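Local atomic coordinates of extracellular endo-alpha-(1->5)-L-arabinanase 1 (Bacillus subtilis, PDB entry 1UV4), a protein that cuts internal alpha-1,5 linkages of linear and branched arabinans, binds calcium, and contributes to the degradation of plant cell walls. Residues P58-W62 against Y88-S92; S96-I101 against Y129-P134; E117-I121 against M165-G169; S173-P178 against M235-G239. All coordinates share one frame. Residues are numbered along the deposited sequence.

Interaction 1 of 4, residues P58-W62 against Y88-S92; sequences PLSWW and YYSVS
Build Pro58 to Trp62 as a turn that starts extended (psi 158° and 136° at Pro58 and Leu59) and then takes helical angles from Ser60 to Trp62, with a weak bond of 3.4 Å from Trp62 N to Leu59 O. Against it runs Tyr88–Ser92, a strand through Val91. The backbones stay apart, Trp62 CA lying 7.1 Å from Val91 CA, so side chains, chiefly aromatic ones, bridge the gap. Leu59, pointing toward the strand, sets its apolar CD1 3.5 Å from Tyr89 OH. Trp61, rotamer p, brings CZ2 within 3.6 Å of Tyr89 OH, while its NE1 bonds to Asp116. Trp62, rotamer m, is the main link: NE1 donates to Tyr89 OH at 3.0 Å, satisfying a buried indole, and Trp62 CZ2 lies 3.6 Å from Tyr89 CE2, the two rings meeting rim to rim. Val91, rotamer t, places CG2 almost straight over the face of the five-membered ring of Trp62, 3.6 Å from its centroid, a CH-pi contact that suits a compact branched residue. Phe55 and Tyr69 add aromatic contacts to Trp62. This cluster packs the connection between the first two blades against strand 84-91 in the five-bladed beta-propeller, the family 43 fold.

Interaction 2 of 4, residues S96-I101 against Y129-P134; sequences SNTSAI and YNAIDP
Asn130 to Asp133 belong, by similarity, to the arabinan-binding site; their loop packs against Ser96–Ile101. Ser96–Ile101 begins as a loop, with an ST turn, Thr98 N to Ser96 OG (3.0 Å), and becomes strand from Ser99. CA atoms pair Asn97 with Asn130 (4.6 Å) and Ala100 with Ala131 (5.3 Å). Asn97, chi1 p, points toward the loop, and its ND2 donates a hydrogen bond to Tyr129 O (3.2 Å). Ser99, chi1 m, donates OG to Asn130 OD1 (2.6 Å), and a water bridges Asn130 ND2 (3.0 Å) to Ser96 O (2.6 Å); an amide suits this place, accepting and donating at once. The loop joins the second and third blades of the five-bladed propeller. At Ala131 it makes an inverse gamma turn whose Ile132 N to Asn130 O bond (2.9 Å) is weak, and Asp133 takes left-handed angles (65/54), its CA-to-CB bond pointing away from Ser96–Ile101; that aspartate is inferred to modulate the catalytic acid's pKa and orient it. Ile101, also m, packs on the loop with CG1 3.4 Å from Ala131 O, CD1 4.3 Å from Ala131 CB and CG2 4.0 Å from CB of Pro134, whose ring also packs against Tyr88.

Interaction 3 of 4, residues E117-I121 against M165-G169; sequences EGLVI and MKPTG
Neighbouring blades of the beta-propeller meet here: the outermost strand of the second blade, through Glu117–Ile121, faces Met165–Gly169 of the third. Classic beta bulges, Glu117 and Gly118 opposite Leu103 and Val120 and Ile121 opposite Ile101, kink Glu117–Ile121, and its chain turns a corner at Val120. Gly118 sits at phi 84°, psi -163°, where a CB would jam against the preceding carbonyl. The closest CA pair is Val120 and Lys166, 5.4 Å apart. Apolar contacts centre on Val120 (rotamer t): its CG1 lies 3.9 Å from Pro167 CD, and its CG2 4.1 Å from Lys166 CD, while Pro167 CG reaches Ile121 CB at 4.5 Å. A proline offers a compact, rigid apolar ring without a backbone NH to satisfy. The polar contacts are made by Lys166 alone, a residue long enough to run its methylenes past Val120 (chi1 to chi4 m, m, t, p). The Glu117 carboxylate bonds to Ser105 instead. Lys166 NZ donates to two main-chain carbonyls, Glu117 O at 2.7 Å and Leu119 O at 2.8 Å.

Interaction 4 of 4, residues S173-P178 against M235-G239; sequences SIAARP and MLEGG. With EDO (1,2-ethanediol), chain F.
Leu236, rotamer mt, folds its isobutyl group over the backbone of Ser173–Ala175, with CD2 3.6 Å from Ala175 N and 3.7 Å from Ser173 O. Ser173–Ala175 end a strand with a classic beta bulge, Ile174 (psi -15°) and Ala175 opposite Ile155; Ala176 is extended, whereas Met235 and Leu236 have phi/psi near -70°/-18°. CA pairs are Ala175–Leu236 and Arg177–Gly238, each 4.3 Å, so main chain meets main chain. Ala176 N donates to Met235 O at 2.9 Å, nearly straight, and small alanines permit this approach: Ala175 CB lies 4.0 Å from Met235 CB. Gly238, at phi 82°, suits its positive angle, and its CA touches Ala176 O at 3.3 Å. A water links Arg177 NE (2.9 Å) to Gly238 O (2.8 Å), while Arg177 NH1 bonds to Ala183 O. Ser173 OG is hydrogen-bonded to O1 of an ethanediol (2.8 Å), probably from the crystallisation liquor. The contact ties strand 170-175 (third blade) to the loop before strand 241-244 (fourth), Met235 and Ile174 both resting on Leu198 of strand 195-203.

Overall arrangement
After strand 4-8, which joins the last blade, the chain builds the first blade (16-54), and interaction 1 fixes the linker after it to strand 84-91 of the second, closing a loop of 25 residues that includes strand 74-81. Interactions 2 and 3 cross, because 117-121 lies between 96-101 and 129-134, and 165-169 follows both. Together they bind the second blade to the linker beyond it and to the third blade. Interactions 1 to 3 touch one another: strands 84-91, 99-106 and 115-123 are successive members of one sheet. Interaction 4 follows in series, centred about 24 Å from the centre of interaction 3, and ties the end of the third blade to the loop before strand 241-244 of the fourth.

Interaction 1 of 4, residues P58-W62 against Y88-S92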
# COMPACT_ATOMS: atom_id res chain seq x y z
N PRO A 58 -15.95 -14.59 -1.22
CA PRO A 58 -15.94 -13.32 -1.91
C PRO A 58 -17.24 -12.52 -1.71
O PRO A 58 -18.25 -13.07 -1.40
CB PRO A 58 -15.79 -13.73 -3.40
CG PRO A 58 -16.23 -15.07 -3.47
CD PRO A 58 -16.07 -15.73 -2.14
N LEU A 59 -17.14 -11.21 -1.90
CA LEU A 59 -18.29 -10.33 -1.80
C LEU A 59 -18.99 -10.26 -3.15
O LEU A 59 -18.32 -10.18 -4.19
CB LEU A 59 -17.85 -8.95 -1.35
CG LEU A 59 -17.23 -8.93 0.06
CD1 LEU A 59 -16.81 -7.51 0.41
CD2 LEU A 59 -18.09 -9.55 1.09
N SER A 60 -20.32 -10.34 -3.16
CA SER A 60 -21.08 -10.44 -4.41
C SER A 60 -20.94 -9.23 -5.32
O SER A 60 -20.97 -9.37 -6.55
CB SER A 60 -22.56 -10.72 -4.15
OG SER A 60 -23.17 -9.64 -3.48
N TRP A 61 -20.73 -8.04 -4.76
CA TRP A 61 -20.72 -6.84 -5.62
C TRP A 61 -19.48 -6.71 -6.48
O TRP A 61 -19.47 -5.99 -7.48
CB TRP A 61 -20.90 -5.55 -4.77
CG TRP A 61 -19.83 -5.22 -3.77
CD1 TRP A 61 -19.92 -5.44 -2.40
CD2 TRP A 61 -18.65 -4.48 -3.98
NE1 TRP A 61 -18.80 -4.93 -1.79
CE2 TRP A 61 -18.00 -4.34 -2.72
CE3 TRP A 61 -18.01 -3.96 -5.11
CZ2 TRP A 61 -16.77 -3.74 -2.59
CZ3 TRP A 61 -16.78 -3.32 -4.96
CH2 TRP A 61 -16.18 -3.23 -3.72
N TRP A 62 -18.42 -7.42 -6.11
CA TRP A 62 -17.13 -7.29 -6.83
C TRP A 62 -17.29 -7.59 -8.31
O TRP A 62 -16.71 -6.90 -9.13
CB TRP A 62 -16.11 -8.24 -6.24
CG TRP A 62 -15.65 -7.92 -4.87
CD1 TRP A 62 -15.79 -6.76 -4.16
CD2 TRP A 62 -14.94 -8.81 -4.02
NE1 TRP A 62 -15.18 -6.87 -2.93
CE2 TRP A 62 -14.64 -8.12 -2.82
CE3 TRP A 62 -14.47 -10.12 -4.17
CZ2 TRP A 62 -13.94 -8.71 -1.78
CZ3 TRP A 62 -13.77 -10.69 -3.13
CH2 TRP A 62 -13.54 -10.00 -1.93
N TYR A 88 -8.98 -1.00 3.56
CA TYR A 88 -9.12 -0.79 2.12
C TYR A 88 -8.38 -1.95 1.43
O TYR A 88 -7.35 -2.43 1.93
CB TYR A 88 -8.55 0.55 1.68
CG TYR A 88 -9.35 1.74 2.19
CD1 TYR A 88 -9.12 2.28 3.44
CD2 TYR A 88 -10.33 2.32 1.43
CE1 TYR A 88 -9.85 3.35 3.92
CE2 TYR A 88 -11.05 3.41 1.90
CZ TYR A 88 -10.84 3.90 3.15
OH TYR A 88 -11.55 4.95 3.59
N TYR A 89 -8.85 -2.40 0.28
CA TYR A 89 -8.21 -3.54 -0.40
C TYR A 89 -8.54 -3.44 -1.89
O TYR A 89 -9.44 -2.70 -2.29
CB TYR A 89 -8.69 -4.87 0.22
CG TYR A 89 -10.16 -5.03 0.05
CD1 TYR A 89 -11.05 -4.50 0.98
CD2 TYR A 89 -10.69 -5.64 -1.07
CE1 TYR A 89 -12.40 -4.59 0.79
CE2 TYR A 89 -11.99 -5.73 -1.27
CZ TYR A 89 -12.89 -5.21 -0.35
OH TYR A 89 -14.26 -5.32 -0.55
N SER A 90 -7.88 -4.27 -2.70
CA SER A 90 -7.98 -4.19 -4.15
C SER A 90 -8.59 -5.46 -4.72
O SER A 90 -8.24 -6.58 -4.30
CB SER A 90 -6.60 -4.02 -4.83
OG SER A 90 -5.77 -3.14 -4.12
N VAL A 91 -9.52 -5.30 -5.67
CA VAL A 91 -10.09 -6.40 -6.42
C VAL A 91 -9.66 -6.20 -7.89
O VAL A 91 -9.96 -5.18 -8.45
CB VAL A 91 -11.63 -6.33 -6.34
CG1 VAL A 91 -12.25 -7.43 -7.16
CG2 VAL A 91 -12.10 -6.35 -4.90
N SER A 92 -8.97 -7.16 -8.48
CA SER A 92 -8.45 -6.92 -9.83
C SER A 92 -8.07 -8.23 -10.46
O SER A 92 -8.38 -9.31 -9.95
CB SER A 92 -7.24 -5.98 -9.67
OG SER A 92 -6.72 -5.56 -10.92

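Interaction 2 of 4, residues S96-I101 against Y129-P134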
# COMPACT_ATOMS: atom_id res chain seq x y z
N SER A 96 -4.40 -5.87 -15.43
CA SER A 96 -5.55 -5.15 -15.93
C SER A 96 -5.77 -3.84 -15.20
O SER A 96 -5.59 -3.76 -13.97
CB SER A 96 -6.79 -6.02 -15.75
OG SER A 96 -7.96 -5.37 -16.28
N ASN A 97 -6.27 -2.81 -15.87
CA ASN A 97 -6.78 -1.67 -15.09
C ASN A 97 -8.28 -1.62 -14.95
O ASN A 97 -8.83 -0.58 -14.57
CB ASN A 97 -6.23 -0.30 -15.55
CG ASN A 97 -6.83 0.19 -16.82
OD1 ASN A 97 -7.32 -0.58 -17.66
ND2 ASN A 97 -6.79 1.52 -16.99
N THR A 98 -8.93 -2.77 -15.14
CA THR A 98 -10.29 -2.93 -14.68
C THR A 98 -10.22 -3.52 -13.27
O THR A 98 -9.98 -4.71 -13.08
CB THR A 98 -11.05 -3.81 -15.63
OG1 THR A 98 -11.07 -3.19 -16.93
CG2 THR A 98 -12.51 -3.89 -15.21
N SER A 99 -10.45 -2.64 -12.30
CA SER A 99 -10.15 -2.90 -10.90
C SER A 99 -11.04 -2.10 -9.98
O SER A 99 -11.68 -1.15 -10.40
CB SER A 99 -8.69 -2.53 -10.57
OG SER A 99 -7.76 -3.12 -11.42
N ALA A 100 -11.10 -2.49 -8.71
CA ALA A 100 -11.86 -1.71 -7.74
C ALA A 100 -11.20 -1.76 -6.39
O ALA A 100 -10.56 -2.75 -6.04
CB ALA A 100 -13.28 -2.23 -7.61
N ILE A 101 -11.35 -0.68 -5.65
CA ILE A 101 -10.95 -0.66 -4.24
C ILE A 101 -12.22 -0.74 -3.43
O ILE A 101 -13.16 0.01 -3.66
CB ILE A 101 -10.11 0.63 -3.88
CG1 ILE A 101 -8.75 0.58 -4.54
CG2 ILE A 101 -10.00 0.83 -2.36
CD1 ILE A 101 -8.07 1.92 -4.68
N TYR A 129 -5.65 5.25 -15.23
CA TYR A 129 -5.11 4.83 -13.91
C TYR A 129 -5.72 3.48 -13.54
O TYR A 129 -6.64 3.01 -14.19
CB TYR A 129 -5.42 5.86 -12.82
CG TYR A 129 -6.88 6.20 -12.63
CD1 TYR A 129 -7.76 5.41 -11.90
CD2 TYR A 129 -7.37 7.36 -13.21
CE1 TYR A 129 -9.11 5.80 -11.73
CE2 TYR A 129 -8.65 7.74 -13.08
CZ TYR A 129 -9.53 6.96 -12.36
OH TYR A 129 -10.83 7.43 -12.20
N ASN A 130 -5.18 2.90 -12.49
CA ASN A 130 -5.60 1.59 -12.00
C ASN A 130 -5.97 1.73 -10.53
O ASN A 130 -5.15 2.13 -9.70
CB ASN A 130 -4.47 0.57 -12.17
CG ASN A 130 -4.91 -0.84 -11.89
OD1 ASN A 130 -6.09 -1.15 -11.80
ND2 ASN A 130 -3.93 -1.78 -11.87
N ALA A 131 -7.21 1.38 -10.21
CA ALA A 131 -7.72 1.47 -8.84
C ALA A 131 -7.34 0.26 -8.00
O ALA A 131 -8.17 -0.59 -7.66
CB ALA A 131 -9.26 1.63 -8.83
N ILE A 132 -6.05 0.23 -7.68
CA ILE A 132 -5.48 -0.70 -6.74
C ILE A 132 -4.49 0.02 -5.81
O ILE A 132 -4.13 1.17 -6.00
CB ILE A 132 -4.81 -1.91 -7.45
CG1 ILE A 132 -3.51 -1.52 -8.13
CG2 ILE A 132 -5.76 -2.57 -8.43
CD1 ILE A 132 -2.70 -2.66 -8.64
N ASP A 133 -4.05 -0.72 -4.82
CA ASP A 133 -3.00 -0.29 -3.90
C ASP A 133 -3.40 0.91 -3.03
O ASP A 133 -2.70 1.93 -2.99
CB ASP A 133 -1.66 -0.00 -4.57
CG ASP A 133 -1.08 -1.18 -5.26
OD1 ASP A 133 -1.55 -2.35 -5.16
OD2 ASP A 133 -0.07 -1.00 -6.00
N PRO A 134 -4.53 0.81 -2.32
CA PRO A 134 -5.00 1.94 -1.49
C PRO A 134 -4.12 2.27 -0.32
O PRO A 134 -3.48 1.40 0.26
CB PRO A 134 -6.34 1.45 -0.95
CG PRO A 134 -6.24 -0.08 -1.00
CD PRO A 134 -5.42 -0.37 -2.19
O HOH W 1 -4.30 -4.74 -11.93

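Interaction 3 of 4, residues E117-I121 against M165-G169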
# COMPACT_ATOMS: atom_id res chain seq x y z
N GLU A 117 -18.41 -2.40 3.57
CA GLU A 117 -18.78 -1.01 3.31
C GLU A 117 -18.90 -0.66 1.84
O GLU A 117 -19.34 0.45 1.50
CB GLU A 117 -17.76 -0.07 3.96
CG GLU A 117 -17.57 -0.27 5.47
CD GLU A 117 -18.60 0.42 6.34
OE1 GLU A 117 -19.47 1.17 5.81
OE2 GLU A 117 -18.59 0.13 7.59
N GLY A 118 -18.60 -1.62 0.99
CA GLY A 118 -18.81 -1.43 -0.44
C GLY A 118 -17.69 -0.73 -1.17
O GLY A 118 -16.53 -0.62 -0.76
N LEU A 119 -18.04 -0.27 -2.35
CA LEU A 119 -17.11 0.30 -3.30
C LEU A 119 -16.55 1.63 -2.84
O LEU A 119 -17.33 2.47 -2.38
CB LEU A 119 -17.79 0.48 -4.65
CG LEU A 119 -16.99 1.21 -5.76
CD1 LEU A 119 -15.91 0.35 -6.24
CD2 LEU A 119 -17.89 1.65 -6.91
N VAL A 120 -15.23 1.80 -2.99
CA VAL A 120 -14.55 3.08 -2.72
C VAL A 120 -14.36 3.86 -4.05
O VAL A 120 -14.90 4.96 -4.22
CB VAL A 120 -13.25 2.82 -1.99
CG1 VAL A 120 -12.52 4.13 -1.76
CG2 VAL A 120 -13.54 2.13 -0.67
N ILE A 121 -13.66 3.23 -4.99
CA ILE A 121 -13.43 3.79 -6.32
C ILE A 121 -13.06 2.64 -7.22
O ILE A 121 -12.43 1.66 -6.79
CB ILE A 121 -12.33 4.89 -6.25
CG1 ILE A 121 -12.24 5.69 -7.55
CG2 ILE A 121 -11.00 4.29 -5.81
CD1 ILE A 121 -11.48 6.94 -7.42
N MET A 165 -16.13 7.51 4.84
CA MET A 165 -14.83 7.01 4.42
C MET A 165 -14.73 6.70 2.92
O MET A 165 -13.87 5.93 2.48
CB MET A 165 -14.37 5.83 5.31
CG MET A 165 -14.31 6.16 6.79
SD MET A 165 -13.07 7.42 7.16
CE MET A 165 -11.60 6.41 7.15
N LYS A 166 -15.56 7.36 2.12
CA LYS A 166 -15.56 7.24 0.64
C LYS A 166 -15.15 8.58 -0.00
O LYS A 166 -15.23 9.64 0.67
CB LYS A 166 -16.95 6.87 0.15
CG LYS A 166 -17.56 5.61 0.79
CD LYS A 166 -16.78 4.34 0.43
CE LYS A 166 -17.43 3.06 0.97
NZ LYS A 166 -18.59 2.62 0.11
N PRO A 167 -14.77 8.56 -1.27
CA PRO A 167 -14.26 9.77 -1.91
C PRO A 167 -15.24 10.93 -1.99
O PRO A 167 -16.48 10.77 -2.20
CB PRO A 167 -13.90 9.31 -3.31
CG PRO A 167 -13.61 7.82 -3.13
CD PRO A 167 -14.64 7.39 -2.17
N THR A 168 -14.63 12.12 -1.89
CA THR A 168 -15.31 13.39 -2.09
C THR A 168 -14.36 14.31 -2.84
O THR A 168 -13.16 14.21 -2.68
CB THR A 168 -15.73 14.01 -0.74
OG1 THR A 168 -16.44 15.23 -0.93
CG2 THR A 168 -14.56 14.45 0.07
N GLY A 169 -14.91 15.20 -3.64
CA GLY A 169 -14.11 16.17 -4.39
C GLY A 169 -13.41 15.60 -5.61
O GLY A 169 -13.80 14.58 -6.19

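Interaction 4 of 4, residues S173-P178 against M235-G239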
# COMPACT_ATOMS: atom_id res chain seq x y z
N SER A 173 -3.53 14.07 -9.10
CA SER A 173 -2.35 13.30 -9.52
C SER A 173 -1.14 13.72 -8.72
O SER A 173 -0.83 14.88 -8.64
CB SER A 173 -2.08 13.54 -11.00
OG SER A 173 -3.19 13.11 -11.76
N ILE A 174 -0.46 12.74 -8.11
CA ILE A 174 0.68 13.08 -7.22
C ILE A 174 2.01 12.40 -7.53
O ILE A 174 3.05 12.86 -7.05
CB ILE A 174 0.31 12.90 -5.72
CG1 ILE A 174 -0.10 11.48 -5.38
CG2 ILE A 174 -0.75 13.92 -5.30
CD1 ILE A 174 -0.28 11.24 -3.88
N ALA A 175 2.02 11.33 -8.35
CA ALA A 175 3.29 10.77 -8.82
C ALA A 175 3.06 10.02 -10.10
O ALA A 175 2.02 9.42 -10.29
CB ALA A 175 3.99 9.84 -7.77
N ALA A 176 4.04 10.12 -11.00
CA ALA A 176 3.95 9.45 -12.31
C ALA A 176 5.36 9.14 -12.81
O ALA A 176 6.33 9.78 -12.41
CB ALA A 176 3.23 10.37 -13.29
N ARG A 177 5.48 8.20 -13.74
CA ARG A 177 6.73 7.96 -14.44
C ARG A 177 6.48 7.95 -15.95
O ARG A 177 6.54 6.91 -16.58
CB ARG A 177 7.41 6.68 -14.02
CG ARG A 177 7.75 6.62 -12.53
CD ARG A 177 8.49 5.36 -12.20
NE ARG A 177 9.88 5.41 -12.59
CZ ARG A 177 10.65 4.34 -12.70
NH1 ARG A 177 10.16 3.12 -12.49
NH2 ARG A 177 11.93 4.49 -13.03
N PRO A 178 6.23 9.14 -16.50
CA PRO A 178 5.81 9.26 -17.91
C PRO A 178 6.81 8.70 -18.90
O PRO A 178 6.38 8.25 -19.99
CB PRO A 178 5.63 10.77 -18.09
CG PRO A 178 6.35 11.40 -16.96
CD PRO A 178 6.31 10.45 -15.84
N MET A 235 7.84 14.43 -8.44
CA MET A 235 7.44 13.03 -8.57
C MET A 235 6.47 12.83 -9.70
O MET A 235 6.28 11.69 -10.15
CB MET A 235 6.90 12.48 -7.23
CG MET A 235 7.94 12.46 -6.13
SD MET A 235 7.39 11.56 -4.67
CE MET A 235 7.54 9.83 -5.19
N LEU A 236 5.84 13.88 -10.19
CA LEU A 236 5.03 13.75 -11.43
C LEU A 236 5.85 13.56 -12.70
O LEU A 236 5.33 13.15 -13.74
CB LEU A 236 4.15 14.96 -11.59
CG LEU A 236 2.96 15.06 -10.66
CD1 LEU A 236 2.33 16.40 -11.00
CD2 LEU A 236 1.97 13.90 -10.89
N GLU A 237 7.14 13.91 -12.64
CA GLU A 237 8.08 13.73 -13.74
C GLU A 237 9.10 12.64 -13.47
O GLU A 237 10.24 12.69 -13.95
CB GLU A 237 8.77 15.06 -14.01
CG GLU A 237 7.77 16.14 -14.40
CD GLU A 237 7.06 15.86 -15.75
OE1 GLU A 237 7.58 15.11 -16.63
OE2 GLU A 237 5.94 16.42 -15.93
N GLY A 238 8.70 11.64 -12.68
CA GLY A 238 9.56 10.50 -12.44
C GLY A 238 10.58 10.76 -11.35
O GLY A 238 11.45 9.91 -11.07
N GLY A 239 10.45 11.90 -10.67
CA GLY A 239 11.30 12.14 -9.51
C GLY A 239 11.01 11.19 -8.35
O GLY A 239 10.00 10.49 -8.29
C1 EDO F . -6.63 13.91 -12.18
O1 EDO F . -5.48 14.64 -11.82
C2 EDO F . -6.41 12.45 -11.89
O2 EDO F . -6.17 11.77 -13.10
O HOH W 2 11.53 7.80 -12.88